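Local coordinates for sulfur oxidation protein soxB (Thermus thermophilus, PDB 2WDD) that probably hydrolyses the sulfur-sulfur bond of cysteine S-thiosulfonate in the Sox sulfur-oxidation pathway, as a dimanganese enzyme of the 5'-nucleotidase family, at residues A[379-384]-A[419-424]; A[383-388]-A[399-404]. All coordinates share one frame; numbering follows the deposited sequence. Where two conformers were deposited one is given.

Contact 1: residues A[379-384]-A[419-424]; sequences STWDQL and DHLYAY. With TBU (tertiary-butyl alcohol), chain D.
A face-to-face aromatic stack between two helices of the 5'-nucleotidase-type C-terminal domain joins Trp381, in the first turn of helix 380-392, to Tyr424, near the end of helix 418-425. The five-membered ring of the indole and the phenol ring lie almost parallel, their planes 5° apart and their centroids separated by 3.6 Å. Contacts run along both rings of the indole: Trp381 CE3 meets Tyr424 CE2 at 3.3 Å, while Trp381 CE2 lies 3.3 Å from Tyr424 CG. The indole reaches this position because CG of Trp381 stands anti to the backbone N (chi1 166°), which lays the ring against Tyr424 of helix 418-425. Its rim meets a second residue, Leu421, whose CD2 approaches Trp381 CH2 at 3.8 Å, close to the indole plane. In that plane too, a water accepts from Trp381 NE1 at 3.0 Å and donates to Tyr424 O at 2.8 Å, so the pair is joined by a polar bridge as well as by the stack. A leucine in place of Trp381 would probably leave one face of the Tyr424 ring without its flat partner and the bridging water without its indole donor. The helix bearing the tryptophan is fixed at its start by Ser379, the N-cap, whose OG accepts from Asp382 N at 2.9 Å and donates to Asp382 OD2; Lys373 and Arg468 form salt bridges with the same carboxylate. Tyr424 lies about 10 Å, side chain to side chain, from the manganese ligand His38. Helix 526-537 packs against both helices, Leu530 touching Trp381, and Ala531 and Leu534 touching Leu421, while Ile410 from a loop meets Tyr424.

Contact 2: residues A[383-388]-A[399-404]; sequences QLVGEA and VFSPAV
Val399 packs against Gly386, the pair whose CA atoms, 5.6 Å apart, are closest between 383-388 and 399-404. With no side chain on Gly386, the valine meets backbone directly: CG2 of Val399 lies 3.9 Å from Gly386 O, and its CB and CG1 each lie 4.2 Å from Gly386 CA. The isopropyl group is turned with CG1 anti to the backbone N (chi1 -180°), which brings both methyls to the helix backbone. Two residues further along the strand, Ser401 points to the same helix, and its OG sits 4.1 Å from Val385 CG1, a loose van der Waals approach. All four touching residues are buried, and the interface rests on packing alone. On a side of the helix turned away from the strand, Gln383 NE2 donates to Glu387 OE2 at 2.8 Å, nearly straight at 173° and close to the amide plane, tying successive turns together; Tyr378 OH bonds to Gln383 OE1. Behind the first shell, the strand is held in its sheet by backbone hydrogen bonds between Val399 and Phe470, Phe400 and Ala505, and Ser401 and Arg468. Tyr507 touches both Val385 and Ser401, and Leu530 of helix 526-537 also packs on Val385. The arrangement is that of a helix laid on a mixed beta-sheet, with alternate strand residues, Val399 and Ser401, facing the helix.

How the contacts relate
Both contacts draw on helix 380-392, which serves as a shared element with two neighbours. Its first turn enters contact 1 and the following turns contact 2, with Gln383 and Leu384 common to both segments. Along the chain the helix comes first, then strand 398-401, then helix 418-425, all within the C-terminal domain. The centres are 8 Å apart, and the two contacts touch where Asp382 OD1 lies 3.7 Å from Ser401 CB. Helix 526-537 packs on residues of each. One helix thus links the sheet of this domain to helix 418-425, whose Tyr424 has its side chain about 13 Å from a manganese ion, whereas contact 2 is remote from the metal and ligand sites.

Contact 1: residues A[379-384]-A[419-424]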
loop_
_atom_site.group_PDB
_atom_site.type_symbol
_atom_site.label_atom_id
_atom_site.label_comp_id
_atom_site.label_asym_id
_atom_site.label_seq_id
_atom_site.Cartn_x
_atom_site.Cartn_y
_atom_site.Cartn_z
ATOM N N SER A 379 0.437 0.461 15.932
ATOM C CA SER A 379 1.288 -0.654 15.532
ATOM C C SER A 379 2.542 -0.736 16.409
ATOM O O SER A 379 2.988 0.260 16.971
ATOM C CB SER A 379 1.679 -0.561 14.058
ATOM O OG SER A 379 2.794 0.311 13.894
ATOM N N THR A 380 3.134 -1.920 16.510
ATOM C CA THR A 380 4.353 -2.035 17.319
ATOM C C THR A 380 5.541 -1.383 16.628
ATOM O O THR A 380 6.423 -0.837 17.307
ATOM C CB THR A 380 4.660 -3.484 17.688
ATOM O OG1 THR A 380 4.624 -4.274 16.494
ATOM C CG2 THR A 380 3.646 -4.002 18.708
ATOM N N TRP A 381 5.573 -1.412 15.294
ATOM C CA TRP A 381 6.654 -0.731 14.585
ATOM C C TRP A 381 6.582 0.769 14.880
ATOM O O TRP A 381 7.596 1.388 15.194
ATOM C CB TRP A 381 6.588 -0.948 13.064
ATOM C CG TRP A 381 7.499 0.028 12.338
ATOM C CD1 TRP A 381 7.123 1.169 11.685
ATOM C CD2 TRP A 381 8.939 0.046 12.374
ATOM N NE1 TRP A 381 8.238 1.859 11.253
ATOM C CE2 TRP A 381 9.361 1.185 11.659
ATOM C CE3 TRP A 381 9.911 -0.831 12.887
ATOM C CZ2 TRP A 381 10.715 1.490 11.464
ATOM C CZ3 TRP A 381 11.254 -0.524 12.699
ATOM C CH2 TRP A 381 11.641 0.627 11.999
ATOM N N ASP A 382 5.394 1.364 14.784
ATOM C CA ASP A 382 5.294 2.803 15.006
ATOM C C ASP A 382 5.603 3.174 16.448
ATOM O O ASP A 382 6.141 4.257 16.723
ATOM C CB ASP A 382 3.948 3.355 14.550
ATOM C CG ASP A 382 3.770 3.272 13.049
ATOM O OD1 ASP A 382 4.656 3.749 12.307
ATOM O OD2 ASP A 382 2.796 2.633 12.604
ATOM N N GLN A 383 5.298 2.273 17.377
ATOM C CA GLN A 383 5.655 2.543 18.757
ATOM C C GLN A 383 7.178 2.542 18.885
ATOM O O GLN A 383 7.745 3.398 19.569
ATOM C CB GLN A 383 5.007 1.573 19.745
ATOM C CG GLN A 383 5.527 1.837 21.149
ATOM C CD GLN A 383 4.798 1.094 22.229
ATOM O OE1 GLN A 383 3.618 0.790 22.102
ATOM N NE2 GLN A 383 5.491 0.845 23.341
ATOM N N LEU A 384 7.845 1.604 18.218
ATOM C CA LEU A 384 9.303 1.551 18.261
ATOM C C LEU A 384 9.887 2.879 17.772
ATOM O O LEU A 384 10.802 3.434 18.389
ATOM C CB LEU A 384 9.813 0.394 17.397
ATOM C CG LEU A 384 11.326 0.187 17.309
ATOM C CD1 LEU A 384 11.628 -1.221 16.812
ATOM C CD2 LEU A 384 11.947 1.223 16.386
ATOM N N ASP A 419 17.836 -2.336 5.202
ATOM C CA ASP A 419 16.827 -2.610 4.174
ATOM C C ASP A 419 15.426 -2.518 4.777
ATOM O O ASP A 419 14.519 -1.975 4.151
ATOM C CB ASP A 419 17.066 -3.944 3.464
ATOM C CG ASP A 419 16.433 -3.986 2.070
ATOM O OD1 ASP A 419 16.609 -3.016 1.305
ATOM O OD2 ASP A 419 15.689 -4.946 1.774
ATOM N N HIS A 420 15.268 -2.982 6.016
ATOM C CA HIS A 420 13.978 -2.860 6.697
ATOM C C HIS A 420 13.677 -1.392 6.986
ATOM O O HIS A 420 12.545 -0.939 6.830
ATOM C CB HIS A 420 13.959 -3.627 8.022
ATOM C CG HIS A 420 14.092 -5.112 7.878
ATOM N ND1 HIS A 420 14.982 -5.843 8.636
ATOM C CD2 HIS A 420 13.405 -6.012 7.133
ATOM C CE1 HIS A 420 14.852 -7.126 8.352
ATOM N NE2 HIS A 420 13.911 -7.256 7.433
ATOM N N LEU A 421 14.674 -0.648 7.463
ATOM C CA LEU A 421 14.430 0.758 7.769
ATOM C C LEU A 421 13.925 1.477 6.516
ATOM O O LEU A 421 13.029 2.315 6.599
ATOM C CB LEU A 421 15.692 1.445 8.294
ATOM C CG LEU A 421 16.251 0.955 9.630
ATOM C CD1 LEU A 421 17.364 1.910 10.100
ATOM C CD2 LEU A 421 15.145 0.836 10.663
ATOM N N TYR A 422 14.503 1.166 5.359
ATOM C CA TYR A 422 14.062 1.793 4.114
ATOM C C TYR A 422 12.672 1.290 3.710
ATOM O O TYR A 422 11.865 2.055 3.186
ATOM C CB TYR A 422 15.056 1.544 2.983
ATOM C CG TYR A 422 16.428 2.170 3.182
ATOM C CD1 TYR A 422 16.567 3.477 3.625
ATOM C CD2 TYR A 422 17.582 1.442 2.900
ATOM C CE1 TYR A 422 17.829 4.038 3.816
ATOM C CE2 TYR A 422 18.846 1.998 3.077
ATOM C CZ TYR A 422 18.956 3.292 3.529
ATOM O OH TYR A 422 20.207 3.841 3.700
ATOM N N ALA A 423 12.369 0.029 4.002
ATOM C CA ALA A 423 11.025 -0.496 3.724
ATOM C C ALA A 423 9.958 0.221 4.565
ATOM O O ALA A 423 8.817 0.373 4.138
ATOM C CB ALA A 423 10.964 -1.990 3.994
ATOM N N TYR A 424 10.330 0.626 5.776
ATOM C CA TYR A 424 9.405 1.297 6.675
ATOM C C TYR A 424 9.388 2.813 6.531
ATOM O O TYR A 424 8.376 3.458 6.833
ATOM C CB TYR A 424 9.817 1.019 8.120
ATOM C CG TYR A 424 9.430 -0.328 8.680
ATOM C CD1 TYR A 424 8.090 -0.701 8.791
ATOM C CD2 TYR A 424 10.396 -1.141 9.279
ATOM C CE1 TYR A 424 7.730 -1.901 9.425
ATOM C CE2 TYR A 424 10.054 -2.335 9.918
ATOM C CZ TYR A 424 8.723 -2.719 9.974
ATOM O OH TYR A 424 8.391 -3.899 10.617
HETATM O O TBU D . 19.378 6.465 1.216
HETATM C C TBU D . 20.288 7.182 0.382
HETATM C C1 TBU D . 21.707 7.027 0.892
HETATM C C2 TBU D . 20.195 6.622 -1.036
HETATM C C3 TBU D . 19.931 8.670 0.401
HETATM O O HOH W 1 7.277 4.008 9.391
#

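Contact 2: residues A[383-388]-A[399-404]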
loop_
_atom_site.group_PDB
_atom_site.type_symbol
_atom_site.label_atom_id
_atom_site.label_comp_id
_atom_site.label_asym_id
_atom_site.label_seq_id
_atom_site.Cartn_x
_atom_site.Cartn_y
_atom_site.Cartn_z
ATOM N N GLN A 383 5.298 2.273 17.377
ATOM C CA GLN A 383 5.655 2.543 18.757
ATOM C C GLN A 383 7.178 2.542 18.885
ATOM O O GLN A 383 7.745 3.398 19.569
ATOM C CB GLN A 383 5.007 1.573 19.745
ATOM C CG GLN A 383 5.527 1.837 21.149
ATOM C CD GLN A 383 4.798 1.094 22.229
ATOM O OE1 GLN A 383 3.618 0.790 22.102
ATOM N NE2 GLN A 383 5.491 0.845 23.341
ATOM N N LEU A 384 7.845 1.604 18.218
ATOM C CA LEU A 384 9.303 1.551 18.261
ATOM C C LEU A 384 9.887 2.879 17.772
ATOM O O LEU A 384 10.802 3.434 18.389
ATOM C CB LEU A 384 9.813 0.394 17.397
ATOM C CG LEU A 384 11.326 0.187 17.309
ATOM C CD1 LEU A 384 11.628 -1.221 16.812
ATOM C CD2 LEU A 384 11.947 1.223 16.386
ATOM N N VAL A 385 9.354 3.397 16.665
ATOM C CA VAL A 385 9.844 4.667 16.139
ATOM C C VAL A 385 9.633 5.773 17.183
ATOM O O VAL A 385 10.518 6.598 17.420
ATOM C CB VAL A 385 9.176 5.013 14.798
ATOM C CG1 VAL A 385 9.553 6.442 14.357
ATOM C CG2 VAL A 385 9.564 3.995 13.732
ATOM N N GLY A 386 8.478 5.770 17.844
ATOM C CA GLY A 386 8.194 6.753 18.867
ATOM C C GLY A 386 9.205 6.675 19.995
ATOM O O GLY A 386 9.687 7.707 20.465
ATOM N N GLU A 387 9.531 5.452 20.417
ATOM C CA GLU A 387 10.521 5.252 21.478
ATOM C C GLU A 387 11.912 5.700 21.037
ATOM O O GLU A 387 12.664 6.289 21.833
ATOM C CB GLU A 387 10.555 3.787 21.912
ATOM C CG GLU A 387 9.252 3.337 22.575
ATOM C CD GLU A 387 9.317 1.913 23.088
ATOM O OE1 GLU A 387 10.420 1.330 23.092
ATOM O OE2 GLU A 387 8.272 1.383 23.502
ATOM N N ALA A 388 12.274 5.411 19.789
ATOM C CA ALA A 388 13.587 5.823 19.275
ATOM C C ALA A 388 13.699 7.351 19.279
ATOM O O ALA A 388 14.708 7.932 19.718
ATOM C CB ALA A 388 13.802 5.285 17.861
ATOM N N VAL A 399 5.071 12.037 19.425
ATOM C CA VAL A 399 5.681 11.719 18.134
ATOM C C VAL A 399 4.578 11.266 17.188
ATOM O O VAL A 399 3.925 10.253 17.457
ATOM C CB VAL A 399 6.736 10.607 18.254
ATOM C CG1 VAL A 399 7.356 10.307 16.891
ATOM C CG2 VAL A 399 7.809 10.960 19.312
ATOM N N PHE A 400 4.390 11.996 16.085
ATOM C CA PHE A 400 3.373 11.641 15.093
ATOM C C PHE A 400 4.012 10.826 13.979
ATOM O O PHE A 400 4.857 11.333 13.240
ATOM C CB PHE A 400 2.753 12.907 14.474
ATOM C CG PHE A 400 1.915 13.705 15.425
ATOM C CD1 PHE A 400 0.530 13.637 15.372
ATOM C CD2 PHE A 400 2.504 14.565 16.343
ATOM C CE1 PHE A 400 -0.257 14.396 16.220
ATOM C CE2 PHE A 400 1.717 15.323 17.205
ATOM C CZ PHE A 400 0.335 15.224 17.156
ATOM N N SER A 401 3.592 9.567 13.853
ATOM C CA SER A 401 4.110 8.678 12.815
ATOM C C SER A 401 3.070 8.541 11.722
ATOM O O SER A 401 1.874 8.418 12.002
ATOM C CB SER A 401 4.417 7.293 13.402
ATOM O OG SER A 401 5.586 7.319 14.206
ATOM N N PRO A 402 3.515 8.553 10.458
ATOM C CA PRO A 402 2.608 8.475 9.308
ATOM C C PRO A 402 2.028 7.076 9.148
ATOM O O PRO A 402 2.760 6.074 9.099
ATOM C CB PRO A 402 3.523 8.817 8.127
ATOM C CG PRO A 402 4.885 8.311 8.558
ATOM C CD PRO A 402 4.937 8.531 10.063
ATOM N N ALA A 403 0.709 7.022 9.010
ATOM C CA ALA A 403 0.008 5.760 8.884
ATOM C C ALA A 403 -0.059 5.257 7.450
ATOM O O ALA A 403 -1.139 4.942 6.949
ATOM C CB ALA A 403 -1.389 5.877 9.475
ATOM N N VAL A 404 1.097 5.160 6.804
ATOM C CA VAL A 404 1.156 4.626 5.447
ATOM C C VAL A 404 0.862 3.130 5.494
ATOM O O VAL A 404 1.037 2.476 6.530
ATOM C CB VAL A 404 2.504 4.906 4.766
ATOM C CG1 VAL A 404 2.696 6.398 4.527
ATOM C CG2 VAL A 404 3.680 4.286 5.547
#